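Local coordinates for protein ferulic acid esterase, AmCE1/Fae1A (Anaeromyces mucronatus, PDB 5CXX) that probably hydrolyses feruloyl esters as an alpha/beta-hydrolase-fold esterase, and binds ferulic acid in its pocket, at residues A[9-12]-A[13-16]; A[83-87]-A[88-92]; A[142-146]-A[147-151]. All coordinates share one frame; numbering follows the deposited sequence. Where two conformers were deposited one is given.

Contact 1: residues A[9-12]-A[13-16]; sequences TCPD and KYRT
A short, weakly bonded helical turn near the N-terminus, around residues 12-15, is held by Pro11 and Asp12 reaching forward to Tyr14, Arg15 and Thr16. Tyr14 N donates to Pro11 O at 3.0 Å. Asp12 O takes a bond from Thr16 OG1 at 2.8 Å, the hydroxyl lying above the carbonyl plane, and a weak one from Arg15 N; threonine suits its place four residues after Asp12 because its hydroxyl can turn back to that carbonyl. Proline, which has no N-H to give, fits the entry to the turn, and its ring packs on Tyr14: Pro11 CG comes to the ring's edge, 3.8 Å from Tyr14 CD2. The tyrosine is swung there with CG anti to its carbonyl carbon (chi1 -71°), and its hydroxyl goes on to Glu88. On the buried side Cys10 SG, small and apolar enough for the site, rests 3.8 Å from Arg15 CB and 4.0 Å from Tyr14 CB. Arg15 bends at chi3 (-71°), and a water lying in the plane of its guanidinium, 2.9 Å from Arg15 NH1, accepts from it and donates to Cys10 O. NH1 also bonds Asn256 OD1, and NH2 makes a salt bridge to Asp75. The whole is a short helical turn preceded by proline and braced by a threonine hydroxyl, packed through Cys10 and Tyr14 on helices 77-87 and 255-266 of an alpha/beta-hydrolase fold.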
loop_
_atom_site.group_PDB
_atom_site.type_symbol
_atom_site.label_atom_id
_atom_site.label_comp_id
_atom_site.label_asym_id
_atom_site.label_seq_id
_atom_site.Cartn_x
_atom_site.Cartn_y
_atom_site.Cartn_z
ATOM N N THR A 9 5.079 -5.065 -16.607
ATOM C CA THR A 9 5.426 -3.637 -16.586
ATOM C C THR A 9 4.172 -2.788 -16.709
ATOM O O THR A 9 3.103 -3.260 -17.110
ATOM C CB THR A 9 6.370 -3.230 -17.738
ATOM O OG1 THR A 9 5.638 -3.304 -18.967
ATOM C CG2 THR A 9 7.651 -4.131 -17.768
ATOM N N CYS A 10 4.304 -1.500 -16.332
ATOM C CA CYS A 10 3.218 -0.570 -16.534
ATOM C C CYS A 10 3.501 0.196 -17.847
ATOM O O CYS A 10 4.520 0.869 -17.943
ATOM C CB CYS A 10 3.167 0.428 -15.354
ATOM S SG CYS A 10 1.795 1.656 -15.597
ATOM N N PRO A 11 2.620 0.108 -18.830
ATOM C CA PRO A 11 2.843 0.878 -20.059
ATOM C C PRO A 11 2.957 2.354 -19.748
ATOM O O PRO A 11 2.270 2.895 -18.854
ATOM C CB PRO A 11 1.598 0.604 -20.904
ATOM C CG PRO A 11 1.068 -0.699 -20.377
ATOM C CD PRO A 11 1.385 -0.690 -18.877
ATOM N N ASP A 12 3.832 3.040 -20.476
ATOM C CA ASP A 12 4.001 4.453 -20.177
ATOM C C ASP A 12 2.707 5.230 -20.217
ATOM O O ASP A 12 2.511 6.150 -19.430
ATOM C CB ASP A 12 5.016 5.088 -21.145
ATOM C CG ASP A 12 6.459 4.675 -20.832
ATOM O OD1 ASP A 12 6.751 4.213 -19.694
ATOM O OD2 ASP A 12 7.312 4.812 -21.729
ATOM N N LYS A 13 1.789 4.895 -21.122
ATOM C CA LYS A 13 0.608 5.701 -21.209
ATOM C C LYS A 13 -0.346 5.609 -20.008
ATOM O O LYS A 13 -1.202 6.487 -19.844
ATOM C CB LYS A 13 -0.156 5.398 -22.491
ATOM C CG LYS A 13 -0.721 4.022 -22.519
ATOM C CD LYS A 13 -1.505 3.763 -23.835
ATOM C CE LYS A 13 -1.917 2.308 -23.915
ATOM N NZ LYS A 13 -2.798 2.046 -25.110
ATOM N N TYR A 14 -0.229 4.590 -19.151
ATOM C CA TYR A 14 -1.087 4.553 -17.993
ATOM C C TYR A 14 -0.427 5.278 -16.814
ATOM O O TYR A 14 -1.142 5.812 -15.952
ATOM C CB TYR A 14 -1.401 3.096 -17.582
ATOM C CG TYR A 14 -2.309 2.504 -18.591
ATOM C CD1 TYR A 14 -3.650 2.814 -18.578
ATOM C CD2 TYR A 14 -1.803 1.637 -19.570
ATOM C CE1 TYR A 14 -4.484 2.291 -19.557
ATOM C CE2 TYR A 14 -2.641 1.091 -20.554
ATOM C CZ TYR A 14 -3.954 1.436 -20.523
ATOM O OH TYR A 14 -4.751 0.900 -21.505
ATOM N N ARG A 15 0.915 5.355 -16.757
ATOM C CA ARG A 15 1.542 6.023 -15.611
ATOM C C ARG A 15 1.869 7.493 -15.857
ATOM O O ARG A 15 2.449 8.162 -15.006
ATOM C CB ARG A 15 2.817 5.290 -15.177
ATOM C CG ARG A 15 3.834 5.115 -16.341
ATOM C CD ARG A 15 5.096 4.350 -15.785
ATOM N NE ARG A 15 5.886 5.209 -14.868
ATOM C CZ ARG A 15 7.129 4.909 -14.495
ATOM N NH1 ARG A 15 7.667 3.748 -14.906
ATOM N NH2 ARG A 15 7.826 5.738 -13.703
ATOM N N THR A 16 1.494 7.980 -17.045
ATOM C CA THR A 16 1.742 9.368 -17.492
ATOM C C THR A 16 0.396 10.111 -17.555
ATOM O O THR A 16 -0.622 9.545 -18.060
ATOM C CB THR A 16 2.424 9.334 -18.907
ATOM O OG1 THR A 16 3.677 8.645 -18.747
ATOM C CG2 THR A 16 2.719 10.743 -19.434
HETATM O O HOH W 1 6.902 1.626 -16.678
#

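Contact 2: residues A[83-87]-A[88-92]; sequences TNLLK and EGRAK
Leu85 and Arg90 meet through backbone and side chain where helix 77-87 ends. The backbone bonds form a Schellman motif: Arg90 N donates to Leu85 O at 2.8 Å and Gly89 N to Leu86 O at 2.9 Å. Glu88 N reaches Leu85 O from the opposite face to Arg90 N, so two bonds grip this oxygen. Gly89 takes the C-prime place with positive phi (68°), which glycine adopts most easily. Apolar packing pairs Ala91 CB, small enough to fit, with Leu85 CB at 3.6 Å. The Arg90 chain bends at chi2 and chi3 (-138° and -33°), turning its guanidinium toward Glu88 and setting one flat face against the Leu85 CD2 methyl, 3.8 Å above its centre. A salt bridge with a bent, weak hydrogen bond joins the charges: Arg90 NH2 lies 2.7 Å from Glu88 OE1, which also bonds Tyr14 OH. Replacing Arg90 by an alanine would probably leave the Glu88 carboxylate without its cationic mate and Leu85 CD2 without its flat cover. Leu85 and Ala91 pack on Ile266 of helix 255-266, and Arg90 NH1 bonds Tyr263 of that helix and Gln267 just after it, tying in the loop between helix 77-87 and strand 95-99.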
loop_
_atom_site.group_PDB
_atom_site.type_symbol
_atom_site.label_atom_id
_atom_site.label_comp_id
_atom_site.label_asym_id
_atom_site.label_seq_id
_atom_site.Cartn_x
_atom_site.Cartn_y
_atom_site.Cartn_z
ATOM N N THR A 83 -6.978 7.081 -12.811
ATOM C CA THR A 83 -7.763 7.839 -13.814
ATOM C C THR A 83 -7.656 7.243 -15.206
ATOM O O THR A 83 -8.634 7.102 -15.921
ATOM C CB THR A 83 -7.297 9.326 -13.805
ATOM O OG1 THR A 83 -7.770 9.887 -12.590
ATOM C CG2 THR A 83 -7.872 10.117 -15.017
ATOM N N ASN A 84 -6.438 6.891 -15.591
ATOM C CA ASN A 84 -6.235 6.383 -16.940
ATOM C C ASN A 84 -6.916 5.026 -17.093
ATOM O O ASN A 84 -7.437 4.734 -18.176
ATOM C CB ASN A 84 -4.734 6.297 -17.258
ATOM C CG ASN A 84 -4.137 7.687 -17.528
ATOM O OD1 ASN A 84 -4.868 8.615 -17.961
ATOM N ND2 ASN A 84 -2.825 7.836 -17.326
ATOM N N LEU A 85 -6.916 4.216 -16.026
ATOM C CA LEU A 85 -7.682 2.945 -16.094
ATOM C C LEU A 85 -9.172 3.220 -16.094
ATOM O O LEU A 85 -9.940 2.551 -16.824
ATOM C CB LEU A 85 -7.304 2.013 -14.932
ATOM C CG LEU A 85 -5.915 1.378 -15.013
ATOM C CD1 LEU A 85 -5.495 0.736 -13.648
ATOM C CD2 LEU A 85 -5.882 0.337 -16.181
ATOM N N LEU A 86 -9.605 4.185 -15.280
ATOM C CA LEU A 86 -11.051 4.513 -15.229
ATOM C C LEU A 86 -11.595 4.886 -16.605
ATOM O O LEU A 86 -12.721 4.509 -17.009
ATOM C CB LEU A 86 -11.256 5.668 -14.202
ATOM C CG LEU A 86 -12.671 6.270 -14.232
ATOM C CD1 LEU A 86 -13.690 5.221 -13.773
ATOM C CD2 LEU A 86 -12.636 7.475 -13.254
ATOM N N LYS A 87 -10.804 5.650 -17.338
ATOM C CA LYS A 87 -11.226 6.168 -18.659
ATOM C C LYS A 87 -11.444 5.024 -19.650
ATOM O O LYS A 87 -12.196 5.182 -20.620
ATOM C CB LYS A 87 -10.179 7.159 -19.206
ATOM C CG LYS A 87 -10.313 8.643 -18.785
ATOM C CD LYS A 87 -11.767 9.115 -18.488
ATOM C CE LYS A 87 -11.962 10.670 -18.473
ATOM N NZ LYS A 87 -11.268 11.500 -19.526
ATOM N N GLU A 88 -10.812 3.874 -19.403
ATOM C CA GLU A 88 -10.980 2.687 -20.240
ATOM C C GLU A 88 -11.951 1.676 -19.617
ATOM O O GLU A 88 -12.173 0.564 -20.152
ATOM C CB GLU A 88 -9.638 2.058 -20.503
ATOM C CG GLU A 88 -8.752 2.958 -21.317
ATOM C CD GLU A 88 -7.466 2.305 -21.689
ATOM O OE1 GLU A 88 -7.258 1.150 -21.283
ATOM O OE2 GLU A 88 -6.662 2.940 -22.385
ATOM N N GLY A 89 -12.631 2.096 -18.557
ATOM C CA GLY A 89 -13.551 1.211 -17.871
ATOM C C GLY A 89 -12.848 0.074 -17.152
ATOM O O GLY A 89 -13.495 -0.947 -16.892
ATOM N N ARG A 90 -11.574 0.282 -16.758
ATOM C CA ARG A 90 -10.786 -0.771 -16.119
ATOM C C ARG A 90 -10.479 -0.526 -14.639
ATOM O O ARG A 90 -9.703 -1.266 -14.058
ATOM C CB ARG A 90 -9.456 -0.972 -16.854
ATOM C CG ARG A 90 -9.641 -0.902 -18.366
ATOM C CD ARG A 90 -8.921 -1.869 -19.149
ATOM N NE ARG A 90 -7.608 -2.344 -18.688
ATOM C CZ ARG A 90 -6.410 -1.980 -19.148
ATOM N NH1 ARG A 90 -5.323 -2.577 -18.688
ATOM N NH2 ARG A 90 -6.278 -1.051 -20.066
ATOM N N ALA A 91 -11.059 0.529 -14.068
ATOM C CA ALA A 91 -10.961 0.751 -12.638
ATOM C C ALA A 91 -12.220 1.443 -12.192
ATOM O O ALA A 91 -12.934 2.005 -13.039
ATOM C CB ALA A 91 -9.703 1.618 -12.289
ATOM N N LYS A 92 -12.479 1.402 -10.882
ATOM C CA LYS A 92 -13.598 2.145 -10.299
ATOM C C LYS A 92 -13.139 3.535 -9.851
ATOM O O LYS A 92 -11.943 3.718 -9.500
ATOM C CB LYS A 92 -14.147 1.392 -9.094
ATOM C CG LYS A 92 -14.618 -0.041 -9.411
ATOM C CD LYS A 92 -15.798 0.035 -10.365
ATOM C CE LYS A 92 -16.505 -1.331 -10.461
ATOM N NZ LYS A 92 -16.982 -1.700 -9.093
HETATM O O HOH W 2 -6.420 5.742 -20.628
#

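Contact 3: residues A[142-146]-A[147-151]; sequences SILTG and RENTA
With CG anti to its carbonyl carbon (chi1 -62°), Asn149 lays its amide against Leu144 and points ND2 at Thr145 O; Thr150 OG1 is likewise placed anti to its carbonyl carbon (chi1 -57°), which brings it to Gly146 O. The hydrogen bond from the amide is nearly straight: Asn149 ND2 donates to Thr145 O at 2.9 Å with an angle of 172° at the hydrogen, the oxygen lying in the amide plane. Asparagine suits the place because its short side chain carries an N-H donor back to a main-chain oxygen four residues earlier. Leu144 CB fits against the amide, 3.4 Å from Asn149 CG, and Leu144 CD1 touches OD1. Gly146 O is gripped twice, by Asn149 N at 3.0 Å and by Thr150 OG1 at 2.9 Å, from opposite faces of its plane. Gly146 has positive phi and Glu148 OE1 3.7 Å from its CA, a place that suits glycine. Waters fill out the polar shell: one donates to Leu144 O and to Thr150 OG1, and another, 2.5 Å from Glu148 OE2, makes a weak bond to Thr145 O. Arg147 NE hydrogen-bonds to Ser170 O. Backbone bonds from Asn149 and Ala151 to Val58 carry the chain into the central sheet. It is a tight turn with a 3-10 segment leading into strand 150-155, the strand that in alpha/beta-hydrolases runs to the nucleophile elbow, here probably at Ser156.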
loop_
_atom_site.group_PDB
_atom_site.type_symbol
_atom_site.label_atom_id
_atom_site.label_comp_id
_atom_site.label_asym_id
_atom_site.label_seq_id
_atom_site.Cartn_x
_atom_site.Cartn_y
_atom_site.Cartn_z
ATOM N N SER A 142 -17.307 11.162 1.976
ATOM C CA SER A 142 -18.422 10.279 1.617
ATOM C C SER A 142 -17.843 8.965 1.090
ATOM O O SER A 142 -17.639 8.778 -0.106
ATOM C CB SER A 142 -19.324 10.945 0.587
ATOM O OG SER A 142 -20.458 10.141 0.377
ATOM N N ILE A 143 -17.543 8.071 2.013
ATOM C CA ILE A 143 -16.889 6.814 1.661
ATOM C C ILE A 143 -17.847 5.624 1.753
ATOM O O ILE A 143 -18.873 5.661 2.430
ATOM C CB ILE A 143 -15.675 6.529 2.584
ATOM C CG1 ILE A 143 -16.129 6.112 3.988
ATOM C CG2 ILE A 143 -14.746 7.796 2.660
ATOM C CD1 ILE A 143 -14.878 5.603 4.865
ATOM N N LEU A 144 -17.496 4.581 1.020
ATOM C CA LEU A 144 -18.075 3.248 1.205
ATOM C C LEU A 144 -17.249 2.554 2.272
ATOM O O LEU A 144 -16.027 2.617 2.256
ATOM C CB LEU A 144 -18.030 2.458 -0.082
ATOM C CG LEU A 144 -19.007 2.952 -1.146
ATOM C CD1 LEU A 144 -18.734 2.217 -2.446
ATOM C CD2 LEU A 144 -20.472 2.742 -0.662
ATOM N N THR A 145 -17.923 1.911 3.213
ATOM C CA THR A 145 -17.189 1.175 4.247
ATOM C C THR A 145 -17.289 -0.328 3.961
ATOM O O THR A 145 -18.056 -0.768 3.102
ATOM C CB THR A 145 -17.749 1.413 5.639
ATOM O OG1 THR A 145 -19.152 1.124 5.605
ATOM C CG2 THR A 145 -17.556 2.899 6.037
ATOM N N GLY A 146 -16.517 -1.086 4.731
ATOM C CA GLY A 146 -16.560 -2.543 4.603
ATOM C C GLY A 146 -15.323 -3.005 3.830
ATOM O O GLY A 146 -14.752 -2.265 3.015
ATOM N N ARG A 147 -14.960 -4.284 3.988
ATOM C CA ARG A 147 -13.700 -4.734 3.387
ATOM C C ARG A 147 -13.751 -4.715 1.831
ATOM O O ARG A 147 -12.711 -4.506 1.188
ATOM C CB ARG A 147 -13.361 -6.129 3.912
ATOM C CG ARG A 147 -14.345 -7.243 3.457
ATOM C CD ARG A 147 -14.133 -8.521 4.288
ATOM N NE ARG A 147 -12.724 -8.948 4.141
ATOM C CZ ARG A 147 -12.315 -9.775 3.193
ATOM N NH1 ARG A 147 -13.162 -10.289 2.307
ATOM N NH2 ARG A 147 -11.002 -10.075 3.132
ATOM N N GLU A 148 -14.904 -4.901 1.238
ATOM C CA GLU A 148 -14.997 -4.877 -0.190
ATOM C C GLU A 148 -14.718 -3.513 -0.797
ATOM O O GLU A 148 -14.550 -3.390 -1.954
ATOM C CB GLU A 148 -16.376 -5.387 -0.611
ATOM C CG GLU A 148 -17.526 -4.472 -0.282
ATOM C CD GLU A 148 -18.097 -4.522 1.155
ATOM O OE1 GLU A 148 -17.492 -5.024 2.090
ATOM O OE2 GLU A 148 -19.213 -4.004 1.313
ATOM N N ASN A 149 -14.707 -2.503 0.045
ATOM C CA ASN A 149 -14.513 -1.083 -0.349
ATOM C C ASN A 149 -13.248 -0.521 0.193
ATOM O O ASN A 149 -13.076 0.689 0.180
ATOM C CB ASN A 149 -15.704 -0.239 0.111
ATOM C CG ASN A 149 -16.963 -0.727 -0.560
ATOM O OD1 ASN A 149 -16.984 -0.842 -1.795
ATOM N ND2 ASN A 149 -17.961 -1.133 0.220
ATOM N N THR A 150 -12.336 -1.366 0.657
ATOM C CA THR A 150 -11.146 -0.881 1.367
ATOM C C THR A 150 -9.902 -1.591 0.818
ATOM O O THR A 150 -9.788 -2.830 0.912
ATOM C CB THR A 150 -11.264 -1.169 2.859
ATOM O OG1 THR A 150 -12.473 -0.571 3.376
ATOM C CG2 THR A 150 -10.083 -0.509 3.620
ATOM N N ALA A 151 -8.960 -0.832 0.241
ATOM C CA ALA A 151 -7.682 -1.386 -0.246
ATOM C C ALA A 151 -6.516 -0.778 0.477
ATOM O O ALA A 151 -6.582 0.370 0.943
ATOM C CB ALA A 151 -7.517 -1.117 -1.746
HETATM O O HOH W 3 -13.497 2.060 3.425
HETATM O O HOH W 4 -20.145 -3.348 3.594
HETATM O O HOH W 5 -14.279 0.504 5.929
#

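Contacts 1 and 2 belong together: both are partly buried, lie on the same side of the chain's centre, and pack against helix 255-266. They touch directly, and besides the tyrosine hydroxyl the amide of Asn84, through ND2, reaches Thr16 O, so the N-terminal turn rests on the end of helix 77-87. Contact 3 stands apart at the surface, its nearest atoms about 7 Å from contact 2 and about 17 Å from contact 1, and it leads the chain into strand 150-155 of the central sheet. The chemistry follows the place: contact 2 combines a helix stop with a salt bridge and leucine packing, contact 1 adds a thiol and a proline-tyrosine edge, and contact 3 relies on an amide, a hydroxyl and several waters.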